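Local structure of DNA-3-methyladenine glycosidase II, putative (Deinococcus radiodurans, 2YG9) at residues F62-L65 with V66-V69; A79-I82 with Y83-E87; L111-A114 with K115-T118. The protein is a putative DNA glycosidase of the HhH-GPD superfamily, a largely helical family of base excision DNA repair proteins. All coordinates share one frame; numbering follows the deposited sequence. Where two conformers were deposited one is given.

Interaction 1: residues F62-L65 with V66-V69; sequences FGRL and VRSV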
loop_
_atom_site.group_PDB
_atom_site.type_symbol
_atom_site.label_atom_id
_atom_site.label_comp_id
_atom_site.label_asym_id
_atom_site.label_seq_id
_atom_site.Cartn_x
_atom_site.Cartn_y
_atom_site.Cartn_z
ATOM N N PHE A 62 2.739 6.874 10.230
ATOM C CA PHE A 62 4.126 6.564 10.537
ATOM C C PHE A 62 4.318 5.101 10.970
ATOM O O PHE A 62 5.097 4.370 10.383
ATOM C CB PHE A 62 4.732 7.526 11.564
ATOM C CG PHE A 62 6.138 7.188 11.893
ATOM C CD1 PHE A 62 7.140 7.503 11.009
ATOM C CD2 PHE A 62 6.448 6.442 13.027
ATOM C CE1 PHE A 62 8.463 7.152 11.277
ATOM C CE2 PHE A 62 7.762 6.094 13.322
ATOM C CZ PHE A 62 8.772 6.430 12.421
ATOM N N GLY A 63 3.597 4.687 11.996
ATOM C CA GLY A 63 3.611 3.329 12.472
ATOM C C GLY A 63 3.255 2.321 11.388
ATOM O O GLY A 63 3.895 1.284 11.298
ATOM N N ARG A 64 2.240 2.607 10.565
ATOM C CA ARG A 64 1.917 1.695 9.467
ATOM C C ARG A 64 3.015 1.611 8.428
ATOM O O ARG A 64 3.221 0.533 7.865
ATOM C CB ARG A 64 0.611 2.030 8.785
ATOM C CG ARG A 64 -0.665 1.652 9.605
ATOM C CD ARG A 64 -0.885 0.150 9.705
ATOM N NE ARG A 64 -1.136 -0.445 8.387
ATOM C CZ ARG A 64 -2.290 -0.363 7.713
ATOM N NH1 ARG A 64 -3.339 0.248 8.215
ATOM N NH2 ARG A 64 -2.391 -0.919 6.519
ATOM N N LEU A 65 3.696 2.731 8.192
ATOM C CA LEU A 65 4.867 2.757 7.315
ATOM C C LEU A 65 5.931 1.820 7.864
ATOM O O LEU A 65 6.452 0.976 7.129
ATOM C CB LEU A 65 5.424 4.168 7.087
ATOM C CG LEU A 65 6.603 4.169 6.075
ATOM C CD1 LEU A 65 6.227 3.547 4.720
ATOM C CD2 LEU A 65 7.125 5.562 5.939
ATOM N N VAL A 66 6.214 1.949 9.152
ATOM C CA VAL A 66 7.237 1.145 9.815
ATOM C C VAL A 66 6.834 -0.325 9.791
ATOM O O VAL A 66 7.656 -1.162 9.474
ATOM C CB VAL A 66 7.508 1.625 11.275
ATOM C CG1 VAL A 66 8.316 0.567 12.039
ATOM C CG2 VAL A 66 8.207 2.976 11.268
ATOM N N ARG A 67 5.544 -0.614 10.028
ATOM C CA ARG A 67 5.043 -2.004 9.926
ATOM C C ARG A 67 5.304 -2.596 8.537
ATOM O O ARG A 67 5.776 -3.708 8.423
ATOM C CB ARG A 67 3.536 -2.107 10.218
ATOM C CG ARG A 67 3.079 -3.556 10.446
ATOM C CD ARG A 67 1.584 -3.674 10.493
ATOM N NE ARG A 67 1.031 -3.282 11.791
ATOM C CZ ARG A 67 0.891 -4.098 12.845
ATOM N NH1 ARG A 67 1.301 -5.371 12.819
ATOM N NH2 ARG A 67 0.353 -3.621 13.967
ATOM N N SER A 68 4.986 -1.823 7.509
ATOM C CA SER A 68 5.128 -2.269 6.124
ATOM C C SER A 68 6.598 -2.629 5.830
ATOM O O SER A 68 6.912 -3.738 5.357
ATOM C CB SER A 68 4.612 -1.168 5.181
ATOM O OG SER A 68 5.079 -1.368 3.851
ATOM N N VAL A 69 7.486 -1.696 6.166
ATOM C CA VAL A 69 8.908 -1.841 5.928
ATOM C C VAL A 69 9.458 -3.069 6.660
ATOM O O VAL A 69 10.116 -3.929 6.069
ATOM C CB VAL A 69 9.666 -0.561 6.369
ATOM C CG1 VAL A 69 11.170 -0.769 6.376
ATOM C CG2 VAL A 69 9.272 0.602 5.471
#
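Val66 sets its CG2 methyl over one face of the Phe62 ring, one helical turn earlier. The methyl is 4.0 Å from the ring centroid and 25° off the ring normal, so this is a CH-pi contact. It is displaced toward the rim, and Val66 CG2 comes closest to Phe62 CZ, at 3.7 Å. Phe62 has CG anti to its backbone N (chi1 179°), and this swings the ring alongside the next turn. In Val66 it is CG2, the methyl beside the backbone N, that faces back to the ring.

A second apolar pair, Leu65 and Val69, is looser: Leu65 CD1 lies 4.3 Å from Val69 CG2. On the polar side of the helix the two arginines run near each other. Arg64 CD lies 4.4 Å from Arg67 NE, oblique to the Arg67 guanidinium. The like charges are separately engaged: Arg67 NH1 bonds Gln80 OE1, and Arg64 NH2 makes a weak bond to Phe165 O.

Four successive i to i+4 backbone hydrogen bonds hold these side chains in step. Val69 N bonds Leu65 O at 3.0 Å. Val66 N, Arg67 N and Ser68 N do the same with Phe62 O, Gly63 O and Arg64 O. This is regular alpha-helix.

Helix 61-71 is packed on several sides. Phe62 meets Phe133 edge-to-face and touches helices 95-98 and 113-127. Val66 lies on Tyr83 and Leu86 of helix 76-87, while Val69 reaches Lys115 and Thr118 of helix 113-127.

Interaction 2: residues A79-I82 with Y83-E87; sequences AQAI and YGRLE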
loop_
_atom_site.group_PDB
_atom_site.type_symbol
_atom_site.label_atom_id
_atom_site.label_comp_id
_atom_site.label_asym_id
_atom_site.label_seq_id
_atom_site.Cartn_x
_atom_site.Cartn_y
_atom_site.Cartn_z
ATOM N N ALA A 79 6.351 -11.115 10.453
ATOM C CA ALA A 79 6.111 -9.694 10.301
ATOM C C ALA A 79 5.418 -9.141 11.546
ATOM O O ALA A 79 5.804 -8.085 12.045
ATOM C CB ALA A 79 5.304 -9.412 9.058
ATOM N N GLN A 80 4.441 -9.889 12.077
ATOM C CA GLN A 80 3.743 -9.453 13.279
ATOM C C GLN A 80 4.655 -9.408 14.492
ATOM O O GLN A 80 4.658 -8.418 15.212
ATOM C CB GLN A 80 2.467 -10.279 13.578
ATOM C CG GLN A 80 1.715 -9.826 14.875
ATOM C CD GLN A 80 1.387 -8.304 14.960
ATOM O OE1 GLN A 80 0.517 -7.804 14.232
ATOM N NE2 GLN A 80 2.071 -7.580 15.879
ATOM N N ALA A 81 5.406 -10.485 14.693
ATOM C CA ALA A 81 6.388 -10.638 15.768
ATOM C C ALA A 81 7.374 -9.488 15.856
ATOM O O ALA A 81 7.615 -8.934 16.941
ATOM C CB ALA A 81 7.166 -11.943 15.565
ATOM N N ILE A 82 7.998 -9.177 14.718
ATOM C CA ILE A 82 9.026 -8.145 14.657
ATOM C C ILE A 82 8.429 -6.756 14.907
ATOM O O ILE A 82 9.041 -5.933 15.581
ATOM C CB ILE A 82 9.798 -8.185 13.304
ATOM C CG1 ILE A 82 11.096 -7.384 13.416
ATOM C CG2 ILE A 82 8.938 -7.694 12.144
ATOM C CD1 ILE A 82 12.124 -7.764 12.376
ATOM N N TYR A 83 7.226 -6.509 14.404
ATOM C CA TYR A 83 6.552 -5.242 14.671
ATOM C C TYR A 83 6.239 -5.118 16.177
ATOM O O TYR A 83 6.376 -4.058 16.748
ATOM C CB TYR A 83 5.270 -5.050 13.835
ATOM C CG TYR A 83 4.749 -3.631 13.967
ATOM C CD1 TYR A 83 5.448 -2.579 13.401
ATOM C CD2 TYR A 83 3.628 -3.337 14.719
ATOM C CE1 TYR A 83 5.030 -1.282 13.556
ATOM C CE2 TYR A 83 3.192 -2.007 14.874
ATOM C CZ TYR A 83 3.901 -0.998 14.285
ATOM O OH TYR A 83 3.527 0.321 14.424
ATOM N N GLY A 84 5.868 -6.231 16.804
ATOM C CA GLY A 84 5.634 -6.269 18.238
ATOM C C GLY A 84 6.898 -5.991 19.004
ATOM O O GLY A 84 6.866 -5.322 20.013
ATOM N N ARG A 85 8.031 -6.479 18.526
ATOM C CA ARG A 85 9.326 -6.130 19.169
ATOM C C ARG A 85 9.702 -4.641 19.032
ATOM O O ARG A 85 10.275 -4.036 19.959
ATOM C CB ARG A 85 10.441 -7.022 18.667
ATOM C CG ARG A 85 10.203 -8.446 19.022
ATOM C CD ARG A 85 11.441 -9.304 18.832
ATOM N NE ARG A 85 11.738 -9.509 17.425
ATOM C CZ ARG A 85 11.192 -10.447 16.670
ATOM N NH1 ARG A 85 10.277 -11.263 17.175
ATOM N NH2 ARG A 85 11.580 -10.580 15.405
ATOM N N LEU A 86 9.351 -4.041 17.897
ATOM C CA LEU A 86 9.488 -2.599 17.723
ATOM C C LEU A 86 8.627 -1.824 18.712
ATOM O O LEU A 86 9.111 -0.883 19.364
ATOM C CB LEU A 86 9.181 -2.180 16.265
ATOM C CG LEU A 86 10.264 -2.632 15.257
ATOM C CD1 LEU A 86 9.761 -2.428 13.866
ATOM C CD2 LEU A 86 11.659 -1.965 15.460
ATOM N N GLU A 87 7.357 -2.211 18.798
ATOM C CA GLU A 87 6.405 -1.685 19.788
ATOM C C GLU A 87 6.910 -1.784 21.220
ATOM O O GLU A 87 6.549 -0.989 22.059
ATOM C CB GLU A 87 5.052 -2.421 19.690
ATOM C CG GLU A 87 4.255 -2.072 18.435
ATOM C CD GLU A 87 2.892 -2.744 18.397
ATOM O OE1 GLU A 87 2.837 -3.977 18.538
ATOM O OE2 GLU A 87 1.887 -2.050 18.224
HETATM O O HOH W 1 0.910 -5.058 16.877
#
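Residues 79-82 and 83-87 form continuous alpha-helix, and Tyr83, Gly84, Arg85 and Leu86 each give their backbone N-H to the carbonyl four residues back. Leu86 N lies 3.0 Å from Ile82 O. The first bond of the series is longer, with Tyr83 N 3.2 Å from Ala79 O. Glu87 N continues the series to Tyr83 O.

The main side-chain contact is the guanidinium of Arg85 folded back over the preceding turn. Arg85 CG is anti to its carbonyl carbon (chi1 -63°), and a bend at chi3 (-72°) turns the end of the chain toward Ala81 and Ile82. One face of the guanidinium then lies against the helix, with Ile82 CA 3.6 Å above its plane and toward the rim. Arg85 NH1 is 3.6 Å from Ala81 CB, and Arg85 NH2 is 3.7 Å from Ile82 CB. The side chains of Ile82 and Arg85 cross at a slant. Arg85 NE hydrogen-bonds Val109 O, which is consistent with a fixed position for the group.

Gln80 and Glu87 are linked through water. Gln80 NE2 donates to the water at 3.0 Å, and the water donates to Glu87 OE1 at 2.8 Å. The same water lies at the edge of the Tyr83 ring, in its plane. Gln80 OE1 is taken by Arg67, so the two ends of the amide have different partners.

Tyr83 and Leu86 belong to the buried side and rest on helix 61-71 and Val93. The helix is therefore amphipathic. The Arg85 guanidinium packs over the Ala81 carbonyl oxygen as well as over aliphatic carbon, while its NE is paired with a loop carbonyl. On the exposed side, the water acts as both acceptor and donor and so satisfies two polar side chains.

Interaction 3: residues L111-A114 with K115-T118; sequences LSWA and KVRT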
loop_
_atom_site.group_PDB
_atom_site.type_symbol
_atom_site.label_atom_id
_atom_site.label_comp_id
_atom_site.label_asym_id
_atom_site.label_seq_id
_atom_site.Cartn_x
_atom_site.Cartn_y
_atom_site.Cartn_z
ATOM N N LEU A 111 15.757 -6.791 12.363
ATOM C CA LEU A 111 15.714 -6.062 11.104
ATOM C C LEU A 111 16.997 -6.197 10.313
ATOM O O LEU A 111 18.077 -6.116 10.850
ATOM C CB LEU A 111 15.440 -4.574 11.333
ATOM C CG LEU A 111 14.057 -4.190 11.848
ATOM C CD1 LEU A 111 14.018 -2.712 12.088
ATOM C CD2 LEU A 111 12.903 -4.569 10.864
ATOM N N SER A 112 16.868 -6.384 9.018
ATOM C CA SER A 112 18.032 -6.254 8.121
ATOM C C SER A 112 18.610 -4.831 8.239
ATOM O O SER A 112 17.910 -3.913 8.655
ATOM C CB SER A 112 17.565 -6.509 6.713
ATOM O OG SER A 112 16.696 -5.495 6.307
ATOM N N TRP A 113 19.872 -4.646 7.884
ATOM C CA TRP A 113 20.453 -3.320 7.855
ATOM C C TRP A 113 19.689 -2.375 6.924
ATOM O O TRP A 113 19.492 -1.221 7.281
ATOM C CB TRP A 113 21.922 -3.370 7.442
ATOM C CG TRP A 113 22.799 -3.861 8.555
ATOM C CD1 TRP A 113 23.468 -5.035 8.595
ATOM C CD2 TRP A 113 23.065 -3.198 9.797
ATOM N NE1 TRP A 113 24.158 -5.155 9.778
ATOM C CE2 TRP A 113 23.950 -4.033 10.529
ATOM C CE3 TRP A 113 22.676 -1.959 10.348
ATOM C CZ2 TRP A 113 24.439 -3.685 11.777
ATOM C CZ3 TRP A 113 23.143 -1.616 11.590
ATOM C CH2 TRP A 113 24.020 -2.468 12.302
ATOM N N ALA A 114 19.273 -2.865 5.756
ATOM C CA ALA A 114 18.428 -2.086 4.850
ATOM C C ALA A 114 17.179 -1.503 5.575
ATOM O O ALA A 114 16.874 -0.327 5.469
ATOM C CB ALA A 114 18.000 -2.955 3.653
ATOM N N LYS A 115 16.453 -2.351 6.297
ATOM C CA LYS A 115 15.255 -1.935 7.027
ATOM C C LYS A 115 15.587 -1.026 8.187
ATOM O O LYS A 115 14.915 -0.036 8.366
ATOM C CB LYS A 115 14.442 -3.144 7.517
ATOM C CG LYS A 115 13.712 -3.895 6.443
ATOM C CD LYS A 115 13.253 -5.237 6.972
ATOM C CE LYS A 115 12.406 -6.079 5.975
ATOM N NZ LYS A 115 11.860 -7.286 6.665
ATOM N N VAL A 116 16.685 -1.289 8.919
ATOM C CA VAL A 116 17.179 -0.334 9.944
ATOM C C VAL A 116 17.331 1.076 9.399
ATOM O O VAL A 116 16.867 2.052 9.983
ATOM C CB VAL A 116 18.527 -0.809 10.615
ATOM C CG1 VAL A 116 19.129 0.287 11.525
ATOM C CG2 VAL A 116 18.289 -2.080 11.391
ATOM N N ARG A 117 17.963 1.175 8.248
ATOM C CA ARG A 117 18.268 2.435 7.603
ATOM C C ARG A 117 17.010 3.153 7.157
ATOM O O ARG A 117 16.865 4.377 7.335
ATOM C CB ARG A 117 19.168 2.190 6.388
ATOM C CG ARG A 117 19.379 3.402 5.493
ATOM C CD ARG A 117 20.410 3.119 4.369
ATOM N NE ARG A 117 21.755 2.890 4.911
ATOM C CZ ARG A 117 22.566 3.826 5.408
ATOM N NH1 ARG A 117 22.172 5.102 5.470
ATOM N NH2 ARG A 117 23.789 3.486 5.857
ATOM N N THR A 118 16.128 2.398 6.543
ATOM C CA THR A 118 14.814 2.917 6.113
ATOM C C THR A 118 14.009 3.440 7.284
ATOM O O THR A 118 13.535 4.565 7.275
ATOM C CB THR A 118 14.012 1.797 5.398
ATOM O OG1 THR A 118 14.714 1.401 4.217
ATOM C CG2 THR A 118 12.612 2.263 5.054
#
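Leu111 and Ser112 lead in polyproline-II-like conformation into helix 113-127, whose first turn is closed by Val116 N bonding Ser112 O at 2.9 Å with an N-H...O angle of 171°. Ser112 is the N-cap. Its OG accepts from Lys115 N at 3.2 Å, with an angle of 162°. The hydroxyl sits between the backbone N and the carbonyl carbon (chi1 66°), which turns it toward the start of the helix. Lys115 CG also lies against Ser112 OG, at 3.4 Å.

Leu111, just before the cap, folds onto the same turn. Its CD2 is 3.9 Å from Lys115 CB, and the two side chains cross at about a right angle. Leu111 CB meets Val116 CG2 at 3.8 Å. Leu111, before the N-cap, and Val116, in the first turn, form a hydrophobic staple, and here it begins one of the helices of the HhH-GPD fold.

The Lys115 chain is extended beyond CG and carries its amine away from this turn to Ala70 O in the last turn of helix 61-71 and Gln72 O just beyond it. On the outer side, Trp113 CE3 lies 4.3 Å from Val116 CB, obliquely to the ring, and the indole makes a cation-pi contact with Arg107. Thr118 N bonds Ala114 O at 3.0 Å, and Thr118 OG1 hydrogen-bonds Pro152 O.

In the fold
Interaction 1 is the buried one; interactions 2 and 3 are partly buried and lie farther from the chain centre. Each is local to one helix, but the three helices pack together. Interaction 1 packs on both neighbours, and Gly63 O is a probable hydrogen-bond partner of Tyr83 OH. Interactions 2 and 3 join through Ile82 CD1 and Leu111 CD2, 3.6 Å apart. The chemistry follows the setting. Between its side chains the core contact is mainly apolar. The two outer contacts combine buried apolar packing on the side facing the other helices with polar or solvent-facing groups on the other residues.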